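Local coordinates for ferrous IRON transport protein B homolog (Methanocaldococcus jannaschii, PDB 2WJI), which probably transports ferrous iron across the cell membrane in a GTP-driven uptake system, this piece being its cytosolic GTP-binding G domain, at residues K2-A7 / N48-K53; G25-I30 / V38-G43. All blocks are in the same frame, centred on the assembly; numbering follows the deposited sequence.

Contact 1: residues K2-A7 / N48-K53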
ATOM      1  N   LYS A   2      -9.398 -17.330 -10.364  1.00 36.55           N
ATOM      2  CA  LYS A   2      -8.366 -16.405 -10.839  1.00 34.68           C
ATOM      3  C   LYS A   2      -7.678 -15.709  -9.674  1.00 36.16           C
ATOM      4  O   LYS A   2      -8.346 -15.217  -8.767  1.00 32.58           O
ATOM      5  CB  LYS A   2      -8.985 -15.350 -11.753  1.00 33.53           C
ATOM      6  CG  LYS A   2      -8.052 -14.214 -12.141  1.00 34.29           C
ATOM      7  CD  LYS A   2      -6.913 -14.677 -13.039  1.00 36.18           C
ATOM      8  CE  LYS A   2      -6.236 -13.494 -13.700  1.00 35.20           C
ATOM      9  NZ  LYS A   2      -5.153 -13.910 -14.626  1.00 37.59           N
ATOM     10  N   SER A   3      -6.347 -15.657  -9.709  1.00 32.21           N
ATOM     11  CA  SER A   3      -5.581 -14.991  -8.659  1.00 36.42           C
ATOM     12  C   SER A   3      -4.703 -13.876  -9.223  1.00 36.01           C
ATOM     13  O   SER A   3      -4.293 -13.926 -10.382  1.00 37.49           O
ATOM     14  CB  SER A   3      -4.729 -15.997  -7.883  1.00 40.70           C
ATOM     15  OG  SER A   3      -3.856 -16.695  -8.754  1.00 50.39           O
ATOM     16  N   TYR A   4      -4.443 -12.867  -8.394  1.00 29.28           N
ATOM     17  CA  TYR A   4      -3.558 -11.758  -8.732  1.00 31.43           C
ATOM     18  C   TYR A   4      -2.503 -11.597  -7.642  1.00 29.15           C
ATOM     19  O   TYR A   4      -2.750 -11.936  -6.481  1.00 26.94           O
ATOM     20  CB  TYR A   4      -4.349 -10.450  -8.812  1.00 33.63           C
ATOM     21  CG  TYR A   4      -5.417 -10.419  -9.871  1.00 34.93           C
ATOM     22  CD1 TYR A   4      -5.108 -10.083 -11.178  1.00 34.80           C
ATOM     23  CD2 TYR A   4      -6.747 -10.696  -9.554  1.00 28.93           C
ATOM     24  CE1 TYR A   4      -6.087 -10.045 -12.159  1.00 39.60           C
ATOM     25  CE2 TYR A   4      -7.733 -10.665 -10.532  1.00 36.43           C
ATOM     26  CZ  TYR A   4      -7.395 -10.337 -11.831  1.00 41.80           C
ATOM     27  OH  TYR A   4      -8.363 -10.293 -12.809  1.00 44.03           O
ATOM     28  N   GLU A   5      -1.345 -11.045  -8.000  1.00 28.15           N
ATOM     29  CA  GLU A   5      -0.292 -10.786  -7.013  1.00 28.32           C
ATOM     30  C   GLU A   5      -0.164  -9.307  -6.663  1.00 29.33           C
ATOM     31  O   GLU A   5       0.012  -8.465  -7.549  1.00 33.23           O
ATOM     32  CB  GLU A   5       1.052 -11.350  -7.483  1.00 31.96           C
ATOM     33  CG  GLU A   5       1.011 -12.848  -7.732  1.00 43.82           C
ATOM     34  CD  GLU A   5       2.243 -13.554  -7.202  1.00 58.23           C
ATOM     35  OE1 GLU A   5       2.560 -14.657  -7.699  1.00 63.05           O
ATOM     36  OE2 GLU A   5       2.891 -13.004  -6.283  1.00 59.91           O
ATOM     37  N   ILE A   6      -0.243  -9.011  -5.365  1.00 19.68           N
ATOM     38  CA  ILE A   6      -0.258  -7.647  -4.847  1.00 25.00           C
ATOM     39  C   ILE A   6       0.860  -7.453  -3.827  1.00 30.01           C
ATOM     40  O   ILE A   6       1.066  -8.312  -2.968  1.00 34.59           O
ATOM     41  CB  ILE A   6      -1.634  -7.358  -4.162  1.00 27.28           C
ATOM     42  CG1 ILE A   6      -2.782  -7.860  -5.040  1.00 35.63           C
ATOM     43  CG2 ILE A   6      -1.794  -5.889  -3.838  1.00 29.70           C
ATOM     44  CD1 ILE A   6      -3.112  -6.945  -6.197  1.00 36.77           C
ATOM     45  N   ALA A   7       1.587  -6.337  -3.922  1.00 24.78           N
ATOM     46  CA  ALA A   7       2.614  -5.998  -2.941  1.00 23.63           C
ATOM     47  C   ALA A   7       2.262  -4.707  -2.220  1.00 24.64           C
ATOM     48  O   ALA A   7       1.826  -3.749  -2.855  1.00 29.29           O
ATOM     49  CB  ALA A   7       3.980  -5.850  -3.619  1.00 19.13           C
ATOM     50  N   ASN A  48     -15.081 -10.375  -4.750  1.00 37.35           N
ATOM     51  CA  ASN A  48     -15.893 -10.573  -5.949  1.00 35.62           C
ATOM     52  C   ASN A  48     -15.421 -11.722  -6.819  1.00 37.73           C
ATOM     53  O   ASN A  48     -15.188 -11.552  -8.012  1.00 42.12           O
ATOM     54  CB  ASN A  48     -15.980  -9.291  -6.783  1.00 37.21           C
ATOM     55  CG  ASN A  48     -17.081  -9.351  -7.826  1.00 41.65           C
ATOM     56  OD1 ASN A  48     -17.950 -10.225  -7.777  1.00 44.03           O
ATOM     57  ND2 ASN A  48     -17.053  -8.421  -8.774  1.00 43.52           N
ATOM     58  N   GLY A  49     -15.267 -12.890  -6.210  1.00 36.03           N
ATOM     59  CA  GLY A  49     -14.956 -14.097  -6.949  1.00 33.25           C
ATOM     60  C   GLY A  49     -13.508 -14.226  -7.399  1.00 35.76           C
ATOM     61  O   GLY A  49     -13.191 -15.132  -8.155  1.00 37.02           O
ATOM     62  N   GLU A  50     -12.629 -13.337  -6.947  1.00 34.54           N
ATOM     63  CA  GLU A  50     -11.219 -13.445  -7.333  1.00 33.92           C
ATOM     64  C   GLU A  50     -10.301 -13.468  -6.127  1.00 31.42           C
ATOM     65  O   GLU A  50     -10.655 -12.975  -5.057  1.00 29.13           O
ATOM     66  CB  GLU A  50     -10.821 -12.331  -8.307  1.00 33.79           C
ATOM     67  CG  GLU A  50     -11.498 -12.435  -9.676  1.00 32.10           C
ATOM     68  CD  GLU A  50     -11.259 -11.212 -10.553  1.00 36.41           C
ATOM     69  OE1 GLU A  50     -11.152 -10.099 -10.007  1.00 38.08           O
ATOM     70  OE2 GLU A  50     -11.188 -11.360 -11.795  1.00 40.93           O
ATOM     71  N   LYS A  51      -9.112 -14.036  -6.303  1.00 29.52           N
ATOM     72  CA  LYS A  51      -8.192 -14.184  -5.194  1.00 29.92           C
ATOM     73  C   LYS A  51      -7.016 -13.222  -5.337  1.00 31.85           C
ATOM     74  O   LYS A  51      -6.476 -13.048  -6.423  1.00 33.40           O
ATOM     75  CB  LYS A  51      -7.709 -15.630  -5.079  1.00 33.47           C
ATOM     76  CG  LYS A  51      -6.690 -15.840  -3.973  1.00 40.41           C
ATOM     77  CD  LYS A  51      -5.975 -17.175  -4.109  1.00 52.30           C
ATOM     78  CE  LYS A  51      -6.828 -18.323  -3.583  1.00 60.77           C
ATOM     79  NZ  LYS A  51      -6.003 -19.533  -3.284  1.00 63.23           N
ATOM     80  N   PHE A  52      -6.645 -12.587  -4.229  1.00 30.52           N
ATOM     81  CA  PHE A  52      -5.574 -11.601  -4.217  1.00 26.86           C
ATOM     82  C   PHE A  52      -4.512 -12.005  -3.203  1.00 27.46           C
ATOM     83  O   PHE A  52      -4.749 -11.975  -1.995  1.00 33.15           O
ATOM     84  CB  PHE A  52      -6.146 -10.208  -3.916  1.00 28.22           C
ATOM     85  CG  PHE A  52      -7.159  -9.744  -4.931  1.00 28.62           C
ATOM     86  CD1 PHE A  52      -6.799  -8.860  -5.937  1.00 31.80           C
ATOM     87  CD2 PHE A  52      -8.461 -10.232  -4.906  1.00 31.56           C
ATOM     88  CE1 PHE A  52      -7.731  -8.442  -6.884  1.00 28.33           C
ATOM     89  CE2 PHE A  52      -9.399  -9.822  -5.855  1.00 28.78           C
ATOM     90  CZ  PHE A  52      -9.030  -8.925  -6.843  1.00 30.65           C
ATOM     91  N   LYS A  53      -3.352 -12.419  -3.707  1.00 27.45           N
ATOM     92  CA  LYS A  53      -2.232 -12.802  -2.865  1.00 32.14           C
ATOM     93  C   LYS A  53      -1.436 -11.551  -2.498  1.00 32.81           C
ATOM     94  O   LYS A  53      -1.040 -10.773  -3.367  1.00 34.33           O
ATOM     95  CB  LYS A  53      -1.344 -13.828  -3.583  1.00 35.46           C
ATOM     96  CG  LYS A  53      -2.082 -15.111  -3.970  1.00 46.46           C
ATOM     97  CD  LYS A  53      -1.286 -15.938  -4.979  1.00 56.52           C
ATOM     98  CE  LYS A  53      -2.078 -17.152  -5.456  1.00 61.72           C
ATOM     99  NZ  LYS A  53      -1.302 -17.978  -6.423  1.00 65.06           N
TER
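The rings of Tyr4 and Phe52 run alongside each other, their planes 26° apart but offset until little of one lies over the other. Tyr4 CG stands beside the backbone N, anti to the carbonyl carbon (chi1 -62°), as does Phe52 CG, and both rings leave the same face of the sheet. Tyr4 CD2 approaches Phe52 CE1 obliquely, at 3.6 Å. Glu50 sits at the Tyr4 ring edge, CD in the ring plane and carboxylate turned 74° to it; Tyr4 OH is 3.2 Å from Glu50 OE2. Lys164 forms a salt bridge with Glu50 OE1. At the Phe52 edge lies Ile6 CD1, 4.2 Å from Phe52 CD1. An alanine in place of Tyr4 would probably leave Phe52 CE1 without ring carbon CD2 beside it and Glu50 OE2 without the hydroxyl.

Four backbone hydrogen bonds tie the parallel strands: Lys51 N to Lys2 O (2.8 Å), Tyr4 N to Lys51 O, Lys53 N to Tyr4 O and Ile6 N to Lys53 O. On the opposite face, carrying Ser3, Lys51 and Lys53, Lys53 CE lies 3.8 Å from Ser3 CB. Strand 84-90 flanks strand 3-9, strand 42-47 flanks strand 50-56, and helix 152-162 packs on Ile6 and Phe52 through Ile159.

Contact 2: residues G25-I30 / V38-G43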
ATOM      1  N   GLY A  25      -6.429 -11.005   7.338  1.00 43.92           N
ATOM      2  CA  GLY A  25      -6.806 -11.637   8.591  1.00 46.64           C
ATOM      3  C   GLY A  25      -5.640 -12.318   9.287  1.00 50.23           C
ATOM      4  O   GLY A  25      -5.828 -13.038  10.271  1.00 50.89           O
ATOM      5  N   GLU A  26      -4.432 -12.096   8.774  1.00 46.97           N
ATOM      6  CA  GLU A  26      -3.228 -12.673   9.364  1.00 47.47           C
ATOM      7  C   GLU A  26      -2.742 -11.842  10.549  1.00 45.00           C
ATOM      8  O   GLU A  26      -3.132 -10.681  10.705  1.00 40.63           O
ATOM      9  CB  GLU A  26      -2.112 -12.779   8.315  1.00 48.90           C
ATOM     10  CG  GLU A  26      -2.453 -13.658   7.118  1.00 54.21           C
ATOM     11  CD  GLU A  26      -2.505 -15.130   7.475  1.00 62.65           C
ATOM     12  OE1 GLU A  26      -1.891 -15.517   8.493  1.00 67.35           O
ATOM     13  OE2 GLU A  26      -3.156 -15.901   6.740  1.00 64.80           O
ATOM     14  N   ASN A  27      -1.888 -12.443  11.375  1.00 45.25           N
ATOM     15  CA  ASN A  27      -1.293 -11.761  12.521  1.00 47.19           C
ATOM     16  C   ASN A  27      -2.333 -10.984  13.324  1.00 52.26           C
ATOM     17  O   ASN A  27      -2.286  -9.754  13.380  1.00 49.67           O
ATOM     18  CB  ASN A  27      -0.180 -10.819  12.054  1.00 45.58           C
ATOM     19  CG  ASN A  27       0.794 -11.492  11.104  1.00 49.34           C
ATOM     20  OD1 ASN A  27       1.258 -12.605  11.353  1.00 52.85           O
ATOM     21  ND2 ASN A  27       1.109 -10.815  10.005  1.00 47.60           N
ATOM     22  N   VAL A  28      -3.262 -11.710  13.940  1.00 57.40           N
ATOM     23  CA  VAL A  28      -4.397 -11.109  14.646  1.00 64.89           C
ATOM     24  C   VAL A  28      -4.015 -10.112  15.747  1.00 73.97           C
ATOM     25  O   VAL A  28      -4.861  -9.360  16.234  1.00 73.80           O
ATOM     26  CB  VAL A  28      -5.326 -12.193  15.231  1.00 64.07           C
ATOM     27  CG1 VAL A  28      -6.261 -12.730  14.155  1.00 61.78           C
ATOM     28  CG2 VAL A  28      -4.504 -13.311  15.838  1.00 64.90           C
ATOM     29  N   TYR A  29      -2.746 -10.109  16.141  1.00 81.65           N
ATOM     30  CA  TYR A  29      -2.243  -9.119  17.085  1.00 88.48           C
ATOM     31  C   TYR A  29      -0.736  -8.974  16.902  1.00 92.16           C
ATOM     32  O   TYR A  29       0.047  -9.712  17.500  1.00 92.91           O
ATOM     33  CB  TYR A  29      -2.581  -9.520  18.523  1.00 92.76           C
ATOM     34  CG  TYR A  29      -2.793  -8.352  19.466  1.00 96.40           C
ATOM     35  CD1 TYR A  29      -1.742  -7.839  20.219  1.00 98.38           C
ATOM     36  CD2 TYR A  29      -4.045  -7.769  19.609  1.00 97.87           C
ATOM     37  CE1 TYR A  29      -1.933  -6.776  21.084  1.00 98.21           C
ATOM     38  CE2 TYR A  29      -4.245  -6.705  20.472  1.00 98.95           C
ATOM     39  CZ  TYR A  29      -3.185  -6.213  21.206  1.00 98.88           C
ATOM     40  OH  TYR A  29      -3.378  -5.158  22.065  1.00 99.40           O
ATOM     41  N   ILE A  30      -0.338  -8.024  16.060  1.00 94.85           N
ATOM     42  CA  ILE A  30       1.062  -7.882  15.673  1.00 97.93           C
ATOM     43  C   ILE A  30       1.777  -6.764  16.430  1.00 99.59           C
ATOM     44  O   ILE A  30       1.214  -5.687  16.648  1.00 99.50           O
ATOM     45  CB  ILE A  30       1.174  -7.664  14.167  1.00 96.47           C
ATOM     46  N   VAL A  38       5.638 -13.796  15.434  1.00 85.11           N
ATOM     47  CA  VAL A  38       6.373 -14.105  14.206  1.00 76.89           C
ATOM     48  C   VAL A  38       5.587 -13.685  12.968  1.00 65.68           C
ATOM     49  O   VAL A  38       4.965 -14.515  12.303  1.00 61.71           O
ATOM     50  CB  VAL A  38       6.693 -15.606  14.101  1.00 78.71           C
ATOM     51  CG1 VAL A  38       7.691 -15.855  12.980  1.00 74.93           C
ATOM     52  CG2 VAL A  38       7.228 -16.126  15.427  1.00 81.45           C
ATOM     53  N   GLU A  39       5.643 -12.396  12.655  1.00 59.52           N
ATOM     54  CA  GLU A  39       4.767 -11.803  11.651  1.00 54.31           C
ATOM     55  C   GLU A  39       4.810 -12.495  10.292  1.00 51.41           C
ATOM     56  O   GLU A  39       5.873 -12.688   9.714  1.00 48.10           O
ATOM     57  CB  GLU A  39       5.074 -10.313  11.486  1.00 51.91           C
ATOM     58  CG  GLU A  39       4.103  -9.604  10.573  1.00 51.74           C
ATOM     59  CD  GLU A  39       4.328  -8.114  10.520  1.00 54.34           C
ATOM     60  OE1 GLU A  39       5.337  -7.640  11.078  1.00 56.72           O
ATOM     61  OE2 GLU A  39       3.492  -7.417   9.916  1.00 55.06           O
ATOM     62  N   LYS A  40       3.637 -12.866   9.789  1.00 52.72           N
ATOM     63  CA  LYS A  40       3.527 -13.369   8.427  1.00 51.50           C
ATOM     64  C   LYS A  40       3.551 -12.198   7.449  1.00 48.89           C
ATOM     65  O   LYS A  40       2.922 -11.166   7.682  1.00 44.95           O
ATOM     66  CB  LYS A  40       2.253 -14.196   8.256  1.00 55.08           C
ATOM     67  CG  LYS A  40       2.304 -15.533   8.979  1.00 59.83           C
ATOM     68  CD  LYS A  40       1.035 -16.336   8.779  1.00 63.22           C
ATOM     69  CE  LYS A  40       1.012 -17.551   9.692  1.00 66.92           C
ATOM     70  NZ  LYS A  40       1.145 -17.176  11.131  1.00 65.80           N
ATOM     71  N   LYS A  41       4.301 -12.359   6.364  1.00 49.57           N
ATOM     72  CA  LYS A  41       4.449 -11.307   5.367  1.00 47.24           C
ATOM     73  C   LYS A  41       3.751 -11.695   4.062  1.00 40.90           C
ATOM     74  O   LYS A  41       3.756 -10.933   3.098  1.00 36.63           O
ATOM     75  CB  LYS A  41       5.929 -11.034   5.106  1.00 50.85           C
ATOM     76  CG  LYS A  41       6.768 -10.993   6.372  1.00 58.77           C
ATOM     77  CD  LYS A  41       6.696  -9.640   7.060  1.00 61.47           C
ATOM     78  CE  LYS A  41       7.619  -8.642   6.387  1.00 63.32           C
ATOM     79  NZ  LYS A  41       7.725  -7.389   7.168  1.00 65.10           N
ATOM     80  N   GLU A  42       3.163 -12.888   4.040  1.00 38.02           N
ATOM     81  CA  GLU A  42       2.382 -13.340   2.893  1.00 35.18           C
ATOM     82  C   GLU A  42       1.014 -13.846   3.318  1.00 39.59           C
ATOM     83  O   GLU A  42       0.877 -14.503   4.350  1.00 49.31           O
ATOM     84  CB  GLU A  42       3.126 -14.426   2.117  1.00 39.12           C
ATOM     85  CG  GLU A  42       4.111 -13.878   1.104  1.00 51.93           C
ATOM     86  CD  GLU A  42       4.914 -14.966   0.416  1.00 62.67           C
ATOM     87  OE1 GLU A  42       5.812 -15.543   1.067  1.00 69.54           O
ATOM     88  OE2 GLU A  42       4.658 -15.230  -0.780  1.00 61.21           O
ATOM     89  N   GLY A  43       0.003 -13.541   2.511  1.00 30.22           N
ATOM     90  CA  GLY A  43      -1.360 -13.947   2.799  1.00 38.70           C
ATOM     91  C   GLY A  43      -2.237 -13.701   1.592  1.00 38.43           C
ATOM     92  O   GLY A  43      -1.730 -13.476   0.496  1.00 40.26           O
TER
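Asn27 reaches across to the backbone of Lys40 and holds together the two ends of the first switch loop, the stretch of this P-loop G domain that joins helix 16-24 to strand 42-47. From Asn27 CA the CB points toward the 38-43 segment, and CG stands beside the backbone N, anti to the carbonyl carbon (chi1 -49°). Asn27 CG lies 3.8 Å from Glu39 CG. Beyond it the amide divides its two ends between the two polar backbone atoms of one residue. Asn27 OD1 accepts a hydrogen bond from Lys40 N at 2.9 Å, almost straight at 177° about the hydrogen, with the donor tilted from the carbonyl plane of the amide. Asn27 ND2 donates a hydrogen bond to Lys40 O at 3.0 Å, in the plane of both groups and on a lone pair of the acceptor. Bonds at both ends fix the rotation of the amide. Asn27 ND2 also rests on Glu39 CG, 3.3 Å away, where the Glu39 side chain crosses Asn27 at about a right angle with its carboxylate plane nearly perpendicular to the amide.

Glu39 belongs to a GTP-binding segment, and its side chain continues to the neighbourhood of Ser17 and the magnesium ion. On the helix side, Phe20 packs against both Asn27 and Glu26, and Asn21 ND2 hydrogen-bonds to Glu26 O.

Glu26 crosses Lys40 at about a right angle. The charged ends are too far apart for a salt bridge, with Glu26 OE1 4.4 Å from Lys40 NZ; the carboxylate instead meets the aliphatic part of the lysine, Glu26 OE1 lying 3.1 Å from Lys40 CD.

Contacts 1 and 2 have their centres about 18 Å apart and are joined through the sheet: segment 38-43 runs into edge strand 42-47, which pairs antiparallel with strand 50-56 of contact 1. They touch where Lys53 CB packs 4.1 Å from Gly43 O. Contact 2 is the one nearer the nucleotide, since the Glu39 side chain lies about 4 Å from the magnesium ion and about 6 Å from the bound GTP analogue. Contact 1 belongs to the sheet framework; its Phe52 side chain is about 8 Å from that of Thr24, part of another magnesium-binding site that also includes Gly25 of contact 2. Strand 3-9 leads on toward the P-loop beginning at Gly10, and strand 50-56 ends at Asp56, in a predicted GTP-binding segment.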